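Local coordinates for protein DNA alpha-glucosyltransferase (Enterobacteria phage T4, PDB 1XV5) that is a bacteriophage glycosyltransferase of the GT-B fold, with two Rossmann-like domains and uridine-5'-diphosphate bound in the model, at residues L62-Y66 and N96-L100; V137-D143 and P170-F175; N174-M179 and Q303-Y308. One frame throughout, in Å; residues are numbered along the deposited sequence.

Interaction 1: residues L62-Y66 and N96-L100; sequences LAKEY and NYKKL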
loop_
_atom_site.group_PDB
_atom_site.type_symbol
_atom_site.label_atom_id
_atom_site.label_comp_id
_atom_site.label_asym_id
_atom_site.label_seq_id
_atom_site.Cartn_x
_atom_site.Cartn_y
_atom_site.Cartn_z
ATOM N N LEU A 62 -9.337 1.195 23.003
ATOM C CA LEU A 62 -10.042 2.463 23.101
ATOM C C LEU A 62 -11.285 2.385 23.975
ATOM O O LEU A 62 -11.547 3.284 24.770
ATOM C CB LEU A 62 -10.427 2.961 21.704
ATOM C CG LEU A 62 -9.275 3.296 20.749
ATOM C CD1 LEU A 62 -9.843 3.742 19.410
ATOM C CD2 LEU A 62 -8.406 4.390 21.344
ATOM N N ALA A 63 -12.045 1.306 23.826
ATOM C CA ALA A 63 -13.270 1.129 24.592
ATOM C C ALA A 63 -13.056 0.937 26.091
ATOM O O ALA A 63 -13.980 1.148 26.877
ATOM C CB ALA A 63 -14.058 -0.049 24.034
ATOM N N LYS A 64 -11.847 0.557 26.496
ATOM C CA LYS A 64 -11.589 0.313 27.912
ATOM C C LYS A 64 -10.334 0.959 28.488
ATOM O O LYS A 64 -10.110 0.912 29.698
ATOM C CB LYS A 64 -11.535 -1.193 28.161
ATOM C CG LYS A 64 -12.752 -1.935 27.642
ATOM C CD LYS A 64 -12.641 -3.420 27.904
ATOM C CE LYS A 64 -13.873 -4.163 27.419
ATOM N NZ LYS A 64 -13.785 -5.619 27.715
ATOM N N GLU A 65 -9.517 1.560 27.631
ATOM C CA GLU A 65 -8.290 2.197 28.089
ATOM C C GLU A 65 -8.174 3.634 27.600
ATOM O O GLU A 65 -7.118 4.055 27.128
ATOM C CB GLU A 65 -7.079 1.384 27.625
ATOM C CG GLU A 65 -6.893 0.075 28.376
ATOM C CD GLU A 65 -5.806 -0.802 27.778
ATOM O OE1 GLU A 65 -5.311 -1.704 28.489
ATOM O OE2 GLU A 65 -5.453 -0.601 26.596
ATOM N N TYR A 66 -9.262 4.387 27.724
ATOM C CA TYR A 66 -9.273 5.777 27.286
ATOM C C TYR A 66 -8.143 6.597 27.899
ATOM O O TYR A 66 -7.457 7.343 27.198
ATOM C CB TYR A 66 -10.619 6.432 27.615
ATOM C CG TYR A 66 -10.627 7.922 27.357
ATOM C CD1 TYR A 66 -10.348 8.829 28.381
ATOM C CD2 TYR A 66 -10.846 8.424 26.075
ATOM C CE1 TYR A 66 -10.284 10.198 28.132
ATOM C CE2 TYR A 66 -10.783 9.789 25.815
ATOM C CZ TYR A 66 -10.500 10.670 26.847
ATOM O OH TYR A 66 -10.433 12.018 26.589
ATOM N N ASN A 96 -15.172 6.730 22.611
ATOM C CA ASN A 96 -13.922 7.125 23.242
ATOM C C ASN A 96 -12.951 7.701 22.220
ATOM O O ASN A 96 -12.095 8.512 22.565
ATOM C CB ASN A 96 -13.281 5.944 23.978
ATOM C CG ASN A 96 -14.012 5.597 25.262
ATOM O OD1 ASN A 96 -14.708 6.435 25.832
ATOM N ND2 ASN A 96 -13.842 4.368 25.734
ATOM N N TYR A 97 -13.078 7.283 20.963
ATOM C CA TYR A 97 -12.200 7.814 19.930
ATOM C C TYR A 97 -12.574 9.271 19.691
ATOM O O TYR A 97 -11.706 10.134 19.571
ATOM C CB TYR A 97 -12.328 7.022 18.625
ATOM C CG TYR A 97 -11.581 7.668 17.480
ATOM C CD1 TYR A 97 -12.263 8.334 16.464
ATOM C CD2 TYR A 97 -10.187 7.673 17.449
ATOM C CE1 TYR A 97 -11.575 8.994 15.445
ATOM C CE2 TYR A 97 -9.488 8.334 16.436
ATOM C CZ TYR A 97 -10.190 8.993 15.440
ATOM O OH TYR A 97 -9.511 9.671 14.452
ATOM N N LYS A 98 -13.873 9.543 19.632
ATOM C CA LYS A 98 -14.342 10.906 19.424
ATOM C C LYS A 98 -13.950 11.777 20.612
ATOM O O LYS A 98 -13.624 12.952 20.441
ATOM C CB LYS A 98 -15.861 10.932 19.235
ATOM C CG LYS A 98 -16.335 10.269 17.952
ATOM C CD LYS A 98 -17.828 10.473 17.742
ATOM C CE LYS A 98 -18.289 9.854 16.432
ATOM N NZ LYS A 98 -19.736 10.100 16.168
ATOM N N LYS A 99 -13.979 11.202 21.813
ATOM C CA LYS A 99 -13.609 11.947 23.011
ATOM C C LYS A 99 -12.126 12.287 22.940
ATOM O O LYS A 99 -11.703 13.373 23.346
ATOM C CB LYS A 99 -13.884 11.132 24.280
ATOM C CG LYS A 99 -13.749 11.962 25.549
ATOM C CD LYS A 99 -13.656 11.120 26.812
ATOM C CE LYS A 99 -14.875 10.262 27.046
ATOM N NZ LYS A 99 -14.698 9.466 28.296
ATOM N N LEU A 100 -11.337 11.349 22.426
ATOM C CA LEU A 100 -9.901 11.560 22.283
ATOM C C LEU A 100 -9.632 12.787 21.426
ATOM O O LEU A 100 -8.827 13.645 21.788
ATOM C CB LEU A 100 -9.240 10.347 21.625
ATOM C CG LEU A 100 -8.673 9.245 22.515
ATOM C CD1 LEU A 100 -8.094 8.142 21.634
ATOM C CD2 LEU A 100 -7.593 9.818 23.422
#

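Interaction 2: residues V137-D143 and P170-F175; sequences VIFSHSD and PTVYNF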
loop_
_atom_site.group_PDB
_atom_site.type_symbol
_atom_site.label_atom_id
_atom_site.label_comp_id
_atom_site.label_asym_id
_atom_site.label_seq_id
_atom_site.Cartn_x
_atom_site.Cartn_y
_atom_site.Cartn_z
ATOM N N VAL A 137 -3.462 19.439 9.192
ATOM C CA VAL A 137 -2.890 19.077 7.900
ATOM C C VAL A 137 -3.589 17.809 7.415
ATOM O O VAL A 137 -3.718 16.841 8.167
ATOM C CB VAL A 137 -1.375 18.781 8.010
ATOM C CG1 VAL A 137 -0.801 18.477 6.629
ATOM C CG2 VAL A 137 -0.649 19.968 8.640
ATOM N N ILE A 138 -4.030 17.815 6.161
ATOM C CA ILE A 138 -4.719 16.665 5.584
ATOM C C ILE A 138 -4.050 16.224 4.284
ATOM O O ILE A 138 -3.718 17.060 3.444
ATOM C CB ILE A 138 -6.187 17.010 5.272
ATOM C CG1 ILE A 138 -6.878 17.523 6.536
ATOM C CG2 ILE A 138 -6.907 15.783 4.724
ATOM C CD1 ILE A 138 -8.251 18.112 6.274
ATOM N N PHE A 139 -3.864 14.913 4.129
ATOM C CA PHE A 139 -3.245 14.342 2.927
ATOM C C PHE A 139 -4.142 13.281 2.284
ATOM O O PHE A 139 -4.859 12.556 2.980
ATOM C CB PHE A 139 -1.923 13.638 3.254
ATOM C CG PHE A 139 -0.787 14.552 3.613
ATOM C CD1 PHE A 139 -0.430 14.746 4.944
ATOM C CD2 PHE A 139 -0.015 15.147 2.620
ATOM C CE1 PHE A 139 0.685 15.512 5.281
ATOM C CE2 PHE A 139 1.101 15.916 2.947
ATOM C CZ PHE A 139 1.454 16.096 4.280
ATOM N N SER A 140 -4.078 13.179 0.957
ATOM C CA SER A 140 -4.836 12.169 0.218
ATOM C C SER A 140 -4.007 11.739 -0.992
ATOM O O SER A 140 -3.075 12.433 -1.387
ATOM C CB SER A 140 -6.186 12.714 -0.254
ATOM O OG SER A 140 -6.042 13.542 -1.393
ATOM N N HIS A 141 -4.356 10.600 -1.579
ATOM C CA HIS A 141 -3.630 10.075 -2.735
ATOM C C HIS A 141 -3.943 10.788 -4.051
ATOM O O HIS A 141 -3.183 10.672 -5.013
ATOM C CB HIS A 141 -3.930 8.585 -2.924
ATOM C CG HIS A 141 -3.225 7.687 -1.955
ATOM N ND1 HIS A 141 -1.855 7.549 -1.925
ATOM C CD2 HIS A 141 -3.709 6.850 -1.007
ATOM C CE1 HIS A 141 -1.524 6.662 -1.003
ATOM N NE2 HIS A 141 -2.631 6.223 -0.432
ATOM N N SER A 142 -5.052 11.519 -4.105
ATOM C CA SER A 142 -5.418 12.189 -5.350
ATOM C C SER A 142 -6.332 13.396 -5.185
ATOM O O SER A 142 -7.271 13.379 -4.386
ATOM C CB SER A 142 -6.081 11.178 -6.290
ATOM O OG SER A 142 -6.538 11.799 -7.481
ATOM N N ASP A 143 -6.054 14.446 -5.953
ATOM C CA ASP A 143 -6.868 15.654 -5.907
ATOM C C ASP A 143 -8.268 15.348 -6.440
ATOM O O ASP A 143 -9.235 16.028 -6.094
ATOM C CB ASP A 143 -6.247 16.767 -6.766
ATOM C CG ASP A 143 -4.879 17.210 -6.272
ATOM O OD1 ASP A 143 -4.637 17.182 -5.049
ATOM O OD2 ASP A 143 -4.042 17.610 -7.113
ATOM N N PRO A 170 -11.050 22.711 4.366
ATOM C CA PRO A 170 -9.613 22.810 4.628
ATOM C C PRO A 170 -8.818 22.304 3.426
ATOM O O PRO A 170 -9.350 21.587 2.578
ATOM C CB PRO A 170 -9.432 21.940 5.865
ATOM C CG PRO A 170 -10.463 20.877 5.668
ATOM C CD PRO A 170 -11.666 21.670 5.207
ATOM N N THR A 171 -7.548 22.682 3.356
ATOM C CA THR A 171 -6.694 22.268 2.253
ATOM C C THR A 171 -6.283 20.805 2.369
ATOM O O THR A 171 -5.947 20.329 3.453
ATOM C CB THR A 171 -5.412 23.121 2.199
ATOM O OG1 THR A 171 -5.759 24.510 2.126
ATOM C CG2 THR A 171 -4.576 22.744 0.986
ATOM N N VAL A 172 -6.322 20.092 1.248
ATOM C CA VAL A 172 -5.912 18.693 1.220
ATOM C C VAL A 172 -4.690 18.619 0.317
ATOM O O VAL A 172 -4.742 19.028 -0.846
ATOM C CB VAL A 172 -7.006 17.766 0.640
ATOM C CG1 VAL A 172 -6.500 16.319 0.611
ATOM C CG2 VAL A 172 -8.276 17.867 1.480
ATOM N N TYR A 173 -3.592 18.109 0.860
ATOM C CA TYR A 173 -2.352 17.991 0.110
ATOM C C TYR A 173 -2.181 16.592 -0.451
ATOM O O TYR A 173 -2.624 15.612 0.144
ATOM C CB TYR A 173 -1.165 18.301 1.016
ATOM C CG TYR A 173 -1.189 19.688 1.604
ATOM C CD1 TYR A 173 -0.762 20.788 0.861
ATOM C CD2 TYR A 173 -1.646 19.903 2.903
ATOM C CE1 TYR A 173 -0.787 22.070 1.400
ATOM C CE2 TYR A 173 -1.676 21.181 3.451
ATOM C CZ TYR A 173 -1.245 22.259 2.693
ATOM O OH TYR A 173 -1.268 23.524 3.234
ATOM N N ASN A 174 -1.523 16.493 -1.596
ATOM C CA ASN A 174 -1.284 15.190 -2.184
ATOM C C ASN A 174 -0.051 14.591 -1.521
ATOM O O ASN A 174 0.824 15.318 -1.049
ATOM C CB ASN A 174 -1.042 15.314 -3.683
ATOM C CG ASN A 174 -0.822 13.972 -4.343
ATOM O OD1 ASN A 174 0.313 13.575 -4.615
ATOM N ND2 ASN A 174 -1.913 13.255 -4.591
ATOM N N PHE A 175 0.013 13.265 -1.482
ATOM C CA PHE A 175 1.157 12.577 -0.907
ATOM C C PHE A 175 1.307 11.225 -1.584
ATOM O O PHE A 175 0.367 10.727 -2.210
ATOM C CB PHE A 175 0.966 12.365 0.603
ATOM C CG PHE A 175 0.202 11.111 0.955
ATOM C CD1 PHE A 175 0.875 9.960 1.359
ATOM C CD2 PHE A 175 -1.185 11.081 0.875
ATOM C CE1 PHE A 175 0.177 8.792 1.682
ATOM C CE2 PHE A 175 -1.897 9.924 1.194
ATOM C CZ PHE A 175 -1.213 8.775 1.600
HETATM O O HOH W 1 -4.793 20.733 5.757
HETATM O O HOH W 2 -4.176 14.572 -3.274
HETATM O O HOH W 3 -0.101 10.835 -5.273
#

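Interaction 3: residues N174-M179 and Q303-Y308; sequences NFQPPM and QRSLEY. With UDP (uridine-5'-diphosphate), chain C.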
loop_
_atom_site.group_PDB
_atom_site.type_symbol
_atom_site.label_atom_id
_atom_site.label_comp_id
_atom_site.label_asym_id
_atom_site.label_seq_id
_atom_site.Cartn_x
_atom_site.Cartn_y
_atom_site.Cartn_z
ATOM N N ASN A 174 -1.523 16.493 -1.596
ATOM C CA ASN A 174 -1.284 15.190 -2.184
ATOM C C ASN A 174 -0.051 14.591 -1.521
ATOM O O ASN A 174 0.824 15.318 -1.049
ATOM C CB ASN A 174 -1.042 15.314 -3.683
ATOM C CG ASN A 174 -0.822 13.972 -4.343
ATOM O OD1 ASN A 174 0.313 13.575 -4.615
ATOM N ND2 ASN A 174 -1.913 13.255 -4.591
ATOM N N PHE A 175 0.013 13.265 -1.482
ATOM C CA PHE A 175 1.157 12.577 -0.907
ATOM C C PHE A 175 1.307 11.225 -1.584
ATOM O O PHE A 175 0.367 10.727 -2.210
ATOM C CB PHE A 175 0.966 12.365 0.603
ATOM C CG PHE A 175 0.202 11.111 0.955
ATOM C CD1 PHE A 175 0.875 9.960 1.359
ATOM C CD2 PHE A 175 -1.185 11.081 0.875
ATOM C CE1 PHE A 175 0.177 8.792 1.682
ATOM C CE2 PHE A 175 -1.897 9.924 1.194
ATOM C CZ PHE A 175 -1.213 8.775 1.600
ATOM N N GLN A 176 2.501 10.655 -1.475
ATOM C CA GLN A 176 2.784 9.328 -2.011
ATOM C C GLN A 176 3.194 8.510 -0.797
ATOM O O GLN A 176 3.851 9.032 0.101
ATOM C CB GLN A 176 3.972 9.344 -2.973
ATOM C CG GLN A 176 3.793 10.160 -4.223
ATOM C CD GLN A 176 5.093 10.270 -4.994
ATOM O OE1 GLN A 176 5.561 9.300 -5.602
ATOM N NE2 GLN A 176 5.698 11.449 -4.955
ATOM N N PRO A 177 2.805 7.226 -0.745
ATOM C CA PRO A 177 3.170 6.361 0.387
ATOM C C PRO A 177 4.611 5.891 0.141
ATOM O O PRO A 177 4.854 5.021 -0.699
ATOM C CB PRO A 177 2.145 5.235 0.296
ATOM C CG PRO A 177 1.910 5.113 -1.182
ATOM C CD PRO A 177 1.863 6.549 -1.658
ATOM N N PRO A 178 5.583 6.455 0.880
ATOM C CA PRO A 178 7.000 6.117 0.735
ATOM C C PRO A 178 7.506 4.862 1.420
ATOM O O PRO A 178 6.940 4.389 2.400
ATOM C CB PRO A 178 7.722 7.357 1.287
ATOM C CG PRO A 178 6.599 8.329 1.716
ATOM C CD PRO A 178 5.416 7.441 1.957
ATOM N N MET A 179 8.609 4.347 0.890
ATOM C CA MET A 179 9.263 3.173 1.442
ATOM C C MET A 179 10.760 3.390 1.311
ATOM O O MET A 179 11.209 4.049 0.373
ATOM C CB MET A 179 8.864 1.921 0.660
ATOM C CG MET A 179 9.520 0.652 1.157
ATOM S SD MET A 179 8.899 -0.795 0.288
ATOM C CE MET A 179 10.141 -0.968 -1.008
ATOM N N GLN A 303 -2.592 9.826 -9.018
ATOM C CA GLN A 303 -1.878 11.082 -9.213
ATOM C C GLN A 303 -0.384 10.766 -9.299
ATOM O O GLN A 303 0.182 10.755 -10.394
ATOM C CB GLN A 303 -2.171 12.067 -8.068
ATOM C CG GLN A 303 -1.726 13.502 -8.373
ATOM C CD GLN A 303 -2.475 14.542 -7.551
ATOM O OE1 GLN A 303 -3.688 14.439 -7.363
ATOM N NE2 GLN A 303 -1.760 15.561 -7.081
ATOM N N ARG A 304 0.249 10.488 -8.159
ATOM C CA ARG A 304 1.677 10.145 -8.130
ATOM C C ARG A 304 1.939 8.868 -7.334
ATOM O O ARG A 304 3.034 8.327 -7.368
ATOM C CB ARG A 304 2.510 11.254 -7.462
ATOM C CG ARG A 304 2.582 12.588 -8.192
ATOM C CD ARG A 304 3.463 13.566 -7.401
ATOM N NE ARG A 304 2.924 13.824 -6.066
ATOM C CZ ARG A 304 3.614 14.366 -5.064
ATOM N NH1 ARG A 304 3.036 14.557 -3.883
ATOM N NH2 ARG A 304 4.883 14.711 -5.238
ATOM N N SER A 305 0.932 8.381 -6.622
ATOM C CA SER A 305 1.127 7.217 -5.771
ATOM C C SER A 305 1.137 5.809 -6.353
ATOM O O SER A 305 0.131 5.339 -6.890
ATOM C CB SER A 305 0.100 7.238 -4.634
ATOM O OG SER A 305 0.149 8.455 -3.915
ATOM N N LEU A 306 2.286 5.145 -6.252
ATOM C CA LEU A 306 2.369 3.746 -6.642
ATOM C C LEU A 306 2.051 3.125 -5.288
ATOM O O LEU A 306 2.013 3.834 -4.273
ATOM C CB LEU A 306 3.781 3.343 -7.076
ATOM C CG LEU A 306 4.131 3.575 -8.547
ATOM C CD1 LEU A 306 5.595 3.222 -8.778
ATOM C CD2 LEU A 306 3.217 2.723 -9.439
ATOM N N GLU A 307 1.809 1.824 -5.261
ATOM C CA GLU A 307 1.502 1.138 -4.012
ATOM C C GLU A 307 2.750 0.445 -3.490
ATOM O O GLU A 307 3.745 0.316 -4.206
ATOM C CB GLU A 307 0.393 0.117 -4.246
ATOM C CG GLU A 307 -0.895 0.757 -4.703
ATOM C CD GLU A 307 -1.977 -0.254 -4.989
ATOM O OE1 GLU A 307 -1.977 -0.839 -6.094
ATOM O OE2 GLU A 307 -2.817 -0.471 -4.096
ATOM N N TYR A 308 2.709 0.006 -2.239
ATOM C CA TYR A 308 3.868 -0.663 -1.671
ATOM C C TYR A 308 4.277 -1.907 -2.443
ATOM O O TYR A 308 5.466 -2.145 -2.633
ATOM C CB TYR A 308 3.630 -0.986 -0.197
ATOM C CG TYR A 308 3.815 0.237 0.667
ATOM C CD1 TYR A 308 2.738 0.833 1.316
ATOM C CD2 TYR A 308 5.068 0.848 0.770
ATOM C CE1 TYR A 308 2.903 2.017 2.043
ATOM C CE2 TYR A 308 5.240 2.026 1.488
ATOM C CZ TYR A 308 4.159 2.605 2.118
ATOM O OH TYR A 308 4.336 3.786 2.806
HETATM N N1 UDP C . 1.384 -7.392 2.560
HETATM C C2 UDP C . 1.936 -8.353 3.383
HETATM N N3 UDP C . 1.237 -9.533 3.442
HETATM C C4 UDP C . 0.071 -9.841 2.768
HETATM C C5 UDP C . -0.429 -8.796 1.928
HETATM C C6 UDP C . 0.228 -7.634 1.857
HETATM O O2 UDP C . 2.971 -8.176 4.004
HETATM O O4 UDP C . -0.443 -10.949 2.922
HETATM C "C1'" UDP C . 2.072 -6.100 2.472
HETATM C "C2'" UDP C . 2.536 -5.717 1.071
HETATM O "O2'" UDP C . 3.750 -6.359 0.744
HETATM C "C3'" UDP C . 2.649 -4.206 1.231
HETATM C "C4'" UDP C . 1.408 -3.891 2.064
HETATM O "O4'" UDP C . 1.156 -5.092 2.842
HETATM O "O3'" UDP C . 3.827 -3.897 1.976
HETATM C "C5'" UDP C . 0.169 -3.543 1.262
HETATM O "O5'" UDP C . 0.254 -2.199 0.805
HETATM P PA UDP C . -0.126 -1.765 -0.682
HETATM O O1A UDP C . 0.099 -0.306 -0.738
HETATM O O2A UDP C . 0.594 -2.648 -1.638
HETATM O O3A UDP C . -1.723 -2.089 -0.843
HETATM P PB UDP C . -2.960 -2.046 0.231
HETATM O O1B UDP C . -4.160 -1.596 -0.520
HETATM O O2B UDP C . -2.995 -3.348 0.935
HETATM O O3B UDP C . -2.552 -0.911 1.264
HETATM O O HOH W 3 -0.101 10.835 -5.273
#

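Interaction 1: residues L62-Y66 and N96-L100
Over one face of the Tyr66 ring lies the ammonium group of Lys99, and against the ring's edge, near its plane, come Asn96 O and Leu100 N. The charge is almost centred: Lys99 NZ is 4.3 Å from the ring centroid and 5° off the normal, a cation-pi contact. The Lys99 side chain crosses Tyr66 at about a right angle, its CG running out anti to the backbone N (chi1 -170°); the modelled position of its CD is too close to the ring to be relied on. At the edge, Tyr66 CD2 is 3.7 Å from Asn96 O, a carbonyl already occupied by the helical bond from Leu100 N (2.9 Å), while CE2 meets Leu100 CG at 4.0 Å. Tyr66, the first residue of helix 66-73, thus leans on one turn of helix 91-103.

Asn96 ND2 donates to Leu62 O at 2.7 Å with an N-H...O angle of 145°, the donor lying somewhat out of the carbonyl plane. Leu62 divides its two methyls between Leu100 and Tyr97: CD2 meets Leu100 CD1 at 3.8 Å, the side chains crossing at about a right angle, and CD1 lies alongside Tyr97, 4.2 Å from its CB. Phe7 of strand 3-8 backs all three of these side chains, and Asp42 receives the N-H groups of Leu62 and Ala63.

The contact therefore grades from leucine packing at the buried side to a charge over an aromatic face at the exposed, Lys99 end. The turn between strand 58-60 and helix 66-73 is fastened to helix 91-103 by three different means: the amide bond of Asn96, the apolar packing of Leu62 and the Tyr66-Lys99 pair.

Interaction 2: residues V137-D143 and P170-F175
Tyr173 N donates to Ile138 O at 2.8 Å and 174°, and Ser140 N returns a bond of 2.9 Å to Tyr173 O; Phe175 N continues the ladder to Ser140 O at 3.2 Å. This is the parallel pairing of a beta-alpha-beta unit, in which helix 146-155 crosses over between strand 137-140 and the sheet's outermost strand, 172-174, in a Rossmann-like domain. At the end of the strands, Asn174 ND2 makes a weak bond to His141 O (2.9 Å), just past strand 137-140. Water 2 joins Asn174 ND2 to Ser140 OG and Asp143 OD1. Outside the pair, Ser140 OG is bonded to Asn148 of the crossover helix, Asn174 OD1 to Arg304 and His141 ND1 to Ser305.

Packing divides by face. Ile138 and Val172 lie on the side of helix 146-155, where Ile138 CD1 also touches Pro170 CG at 3.6 Å. Phe139 and Tyr173 fill the other side, both against Ile398 of helix 388-399; Phe139 CD2 approaches Tyr173 CB at 3.7 Å.

At the C-terminal end of the strands, near the bound uridine-5'-diphosphate, His141 and Phe175 form an offset stack, with centroids 4.4 Å apart and planes at 30°. Phe175 CG is wedged between its own N and carbonyl carbon (chi1 86°), which swings the ring back across Ser140 and brings its CZ over one face of the imidazole, 3.4 Å from His141 CE1.

Interaction 3: residues N174-M179 and Q303-Y308
Arg304 grips Asn174 side-on, its NE and NH1 both donating to the single acceptor Asn174 OD1, each at 3.0 Å. OD1 lies in the guanidinium plane; NH1 approaches on a lone pair, whereas NE is tilted 25° from the carbonyl plane. The Gln303 and Asn174 amides are stacked, their planes 9° apart. Water 3 accepts from Arg304 N (2.9 Å) and is bonded to Ser305 OG (2.8 Å). Each of these side chains has a further partner: Glu394 in a salt bridge with Arg304 NH1, Asp143 N for Gln303 OE1, and His141 ND1 for Ser305 OG.

Further along, Tyr308 OH donates to Pro178 O at 2.7 Å, arriving above the carbonyl plane. The phenol is flanked by Pro177 CB, 3.7 Å from Tyr308 CE1, and by Met179 CB at its edge.

Glu307, salt-bridged to Lys210, is the N-cap of helix 308-316. Tyr308 N donates to O1A of uridine-5'-diphosphate (3.0 Å, 160°), and Thr309 N binds the ligand too. Loop 174-179 follows the last strand of one sheet, while 303-308 leads from the other sheet into helix 308-316; a diphosphate met by a helix N-terminus at such a junction is characteristic of the GT-B interdomain cleft.

Interaction 1 lies at the far edge of the first sheet's domain, about 27 Å between its centre and that of the chain, and is partly buried; interaction 3 is buried near the middle, with interaction 2 between them. Residues 137-143 and 170-175 are united mainly by backbone bonds within one sheet, 62-66 and 96-100 by side chains between a loop and a helix, and 174-179 and 303-308 by side-chain and water bonds between loops of the two domains. Interactions 2 and 3 share Asn174, Phe175 and water 3, and also touch directly through other residues. Interaction 1 touches neither.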